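Local structure of ribonucleoside-diphosphate reductase, alpha chain (Actinobacillus ureae ATCC 25976, 6DQX) at residues I185-G190 / Y210-G215. The protein probably reduces ribonucleoside diphosphates to deoxyribonucleotides as the catalytic subunit of a class Id ribonucleotide reductase. Residues are numbered along the deposited sequence; the frame is centred on the assembly and turned at random.
Sequences IDIEHG and YGVCVG. With EDO (1,2-ethanediol), chain G.
The end of strand 181-186 runs parallel to strand 209-213, I185 beside V212 and D186 beside C213, and three backbone hydrogen bonds join them, the last from I187 just past the strand: I185 N to G211 O, C213 N to I185 O (2.8 Å) and I187 N to C213 O (2.9 Å). The bond into I185 O is nearly straight at its hydrogen (168°), and V212 CA adds a CH...O contact of 3.2 Å to the same oxygen. After D186 the first segment leaves its strand in a type I turn that runs to H189, closed by H189 N on D186 O. I187 points its CB toward the partner and sets it 3.6 Å from V212 CG1. With CG1 anti to the backbone N (chi1 -161°) and chi2 also extended, its CD1 reaches V214 CG2 at 4.1 Å. L232, W233 and L236 of helix 227-243 pack on I187 as well, and L236 also meets V212. D186 and C213 lie on the face of the sheet opposite I185 and V212, where D186 OD1 lies 3.5 Å from C213 CB; the carboxylate is held by K251 at OD1 and by the hydroxyl of Y137 at OD2. E188, whose OE2 forms a salt bridge with K251, accepts a hydrogen bond at OE1 from a water (2.7 Å) that in turn accepts one from G215 N, the N-cap residue of helix 216-223. An ethanediol, probably from the crystallisation liquor, donates to I187 O. The arrangement is that of adjacent parallel strands in a beta-alpha-beta unit, strand 181-186, helix 192-195 and strand 209-213, within the ribonucleotide reductase barrel domain.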
loop_
_atom_site.group_PDB
_atom_site.type_symbol
_atom_site.label_atom_id
_atom_site.label_comp_id
_atom_site.label_asym_id
_atom_site.label_seq_id
_atom_site.Cartn_x
_atom_site.Cartn_y
_atom_site.Cartn_z
ATOM N N ILE A 185 16.703 -9.254 -0.458
ATOM C CA ILE A 185 17.094 -9.173 -1.871
ATOM C C ILE A 185 18.390 -9.978 -2.077
ATOM O O ILE A 185 19.279 -9.961 -1.213
ATOM C CB ILE A 185 17.241 -7.666 -2.269
ATOM C CG1 ILE A 185 17.331 -7.476 -3.780
ATOM C CG2 ILE A 185 18.412 -6.994 -1.565
ATOM C CD1 ILE A 185 16.021 -7.705 -4.488
ATOM N N ASP A 186 18.518 -10.669 -3.206
ATOM C CA ASP A 186 19.744 -11.433 -3.492
ATOM C C ASP A 186 20.871 -10.473 -3.901
ATOM O O ASP A 186 20.613 -9.452 -4.565
ATOM C CB ASP A 186 19.493 -12.451 -4.561
ATOM C CG ASP A 186 18.341 -13.385 -4.199
ATOM O OD1 ASP A 186 18.565 -14.439 -3.547
ATOM O OD2 ASP A 186 17.197 -13.009 -4.520
ATOM N N ILE A 187 22.101 -10.784 -3.479
ATOM C CA ILE A 187 23.266 -9.923 -3.791
ATOM C C ILE A 187 23.537 -9.848 -5.299
ATOM O O ILE A 187 24.121 -8.857 -5.759
ATOM C CB ILE A 187 24.539 -10.372 -3.020
ATOM C CG1 ILE A 187 25.580 -9.226 -2.977
ATOM C CG2 ILE A 187 25.076 -11.677 -3.564
ATOM C CD1 ILE A 187 26.685 -9.426 -1.970
ATOM N N GLU A 188 23.083 -10.867 -6.049
ATOM C CA GLU A 188 23.239 -10.931 -7.516
ATOM C C GLU A 188 22.106 -10.237 -8.298
ATOM O O GLU A 188 22.143 -10.221 -9.514
ATOM C CB GLU A 188 23.454 -12.353 -8.034
ATOM C CG GLU A 188 22.244 -13.293 -8.024
ATOM C CD GLU A 188 22.042 -14.030 -6.700
ATOM O OE1 GLU A 188 22.579 -13.587 -5.659
ATOM O OE2 GLU A 188 21.307 -15.046 -6.696
ATOM N N HIS A 189 21.144 -9.660 -7.590
ATOM C CA HIS A 189 19.942 -9.087 -8.205
ATOM C C HIS A 189 20.319 -7.815 -8.933
ATOM O O HIS A 189 21.186 -7.063 -8.469
ATOM C CB HIS A 189 18.880 -8.745 -7.142
ATOM C CG HIS A 189 17.512 -8.503 -7.710
ATOM N ND1 HIS A 189 17.079 -7.261 -8.142
ATOM C CD2 HIS A 189 16.473 -9.354 -7.912
ATOM C CE1 HIS A 189 15.840 -7.363 -8.590
ATOM N NE2 HIS A 189 15.442 -8.617 -8.460
ATOM N N GLY A 190 19.637 -7.560 -10.047
ATOM C CA GLY A 190 19.857 -6.340 -10.812
ATOM C C GLY A 190 19.793 -5.064 -10.020
ATOM O O GLY A 190 20.512 -4.117 -10.346
ATOM N N TYR A 210 16.425 -4.334 5.939
ATOM C CA TYR A 210 16.668 -5.275 4.872
ATOM C C TYR A 210 17.818 -6.219 5.136
ATOM O O TYR A 210 18.695 -5.954 5.960
ATOM C CB TYR A 210 16.845 -4.614 3.483
ATOM C CG TYR A 210 18.175 -3.889 3.242
ATOM C CD1 TYR A 210 18.552 -2.806 4.020
ATOM C CD2 TYR A 210 19.036 -4.316 2.256
ATOM C CE1 TYR A 210 19.769 -2.157 3.814
ATOM C CE2 TYR A 210 20.243 -3.686 2.030
ATOM C CZ TYR A 210 20.590 -2.603 2.803
ATOM O OH TYR A 210 21.790 -2.030 2.558
ATOM N N GLY A 211 17.751 -7.329 4.409
ATOM C CA GLY A 211 18.760 -8.347 4.376
ATOM C C GLY A 211 19.156 -8.663 2.961
ATOM O O GLY A 211 18.364 -8.502 2.015
ATOM N N VAL A 212 20.383 -9.139 2.814
ATOM C CA VAL A 212 20.935 -9.511 1.530
ATOM C C VAL A 212 21.241 -11.001 1.498
ATOM O O VAL A 212 21.930 -11.539 2.395
ATOM C CB VAL A 212 22.186 -8.680 1.202
ATOM C CG1 VAL A 212 22.832 -9.193 -0.079
ATOM C CG2 VAL A 212 21.796 -7.207 1.052
ATOM N N CYS A 213 20.712 -11.667 0.489
ATOM C CA CYS A 213 20.914 -13.100 0.320
ATOM C C CYS A 213 22.157 -13.381 -0.505
ATOM O O CYS A 213 22.244 -13.000 -1.666
ATOM C CB CYS A 213 19.670 -13.769 -0.279
ATOM S SG CYS A 213 18.131 -13.137 0.401
ATOM N N VAL A 214 23.128 -14.052 0.115
ATOM C CA VAL A 214 24.463 -14.223 -0.448
ATOM C C VAL A 214 24.795 -15.696 -0.579
ATOM O O VAL A 214 24.839 -16.408 0.447
ATOM C CB VAL A 214 25.524 -13.588 0.492
ATOM C CG1 VAL A 214 26.919 -13.729 -0.111
ATOM C CG2 VAL A 214 25.192 -12.140 0.773
ATOM N N GLY A 215 25.013 -16.148 -1.817
ATOM C CA GLY A 215 25.293 -17.541 -2.139
ATOM C C GLY A 215 26.762 -17.928 -2.005
ATOM O O GLY A 215 27.658 -17.076 -2.012
HETATM C C1 EDO G . 27.024 -9.459 -9.194
HETATM O O1 EDO G . 26.889 -10.853 -9.480
HETATM C C2 EDO G . 25.736 -9.053 -8.494
HETATM O O2 EDO G . 25.436 -7.674 -8.216
HETATM O O HOH W 1 24.458 -15.151 -4.426
#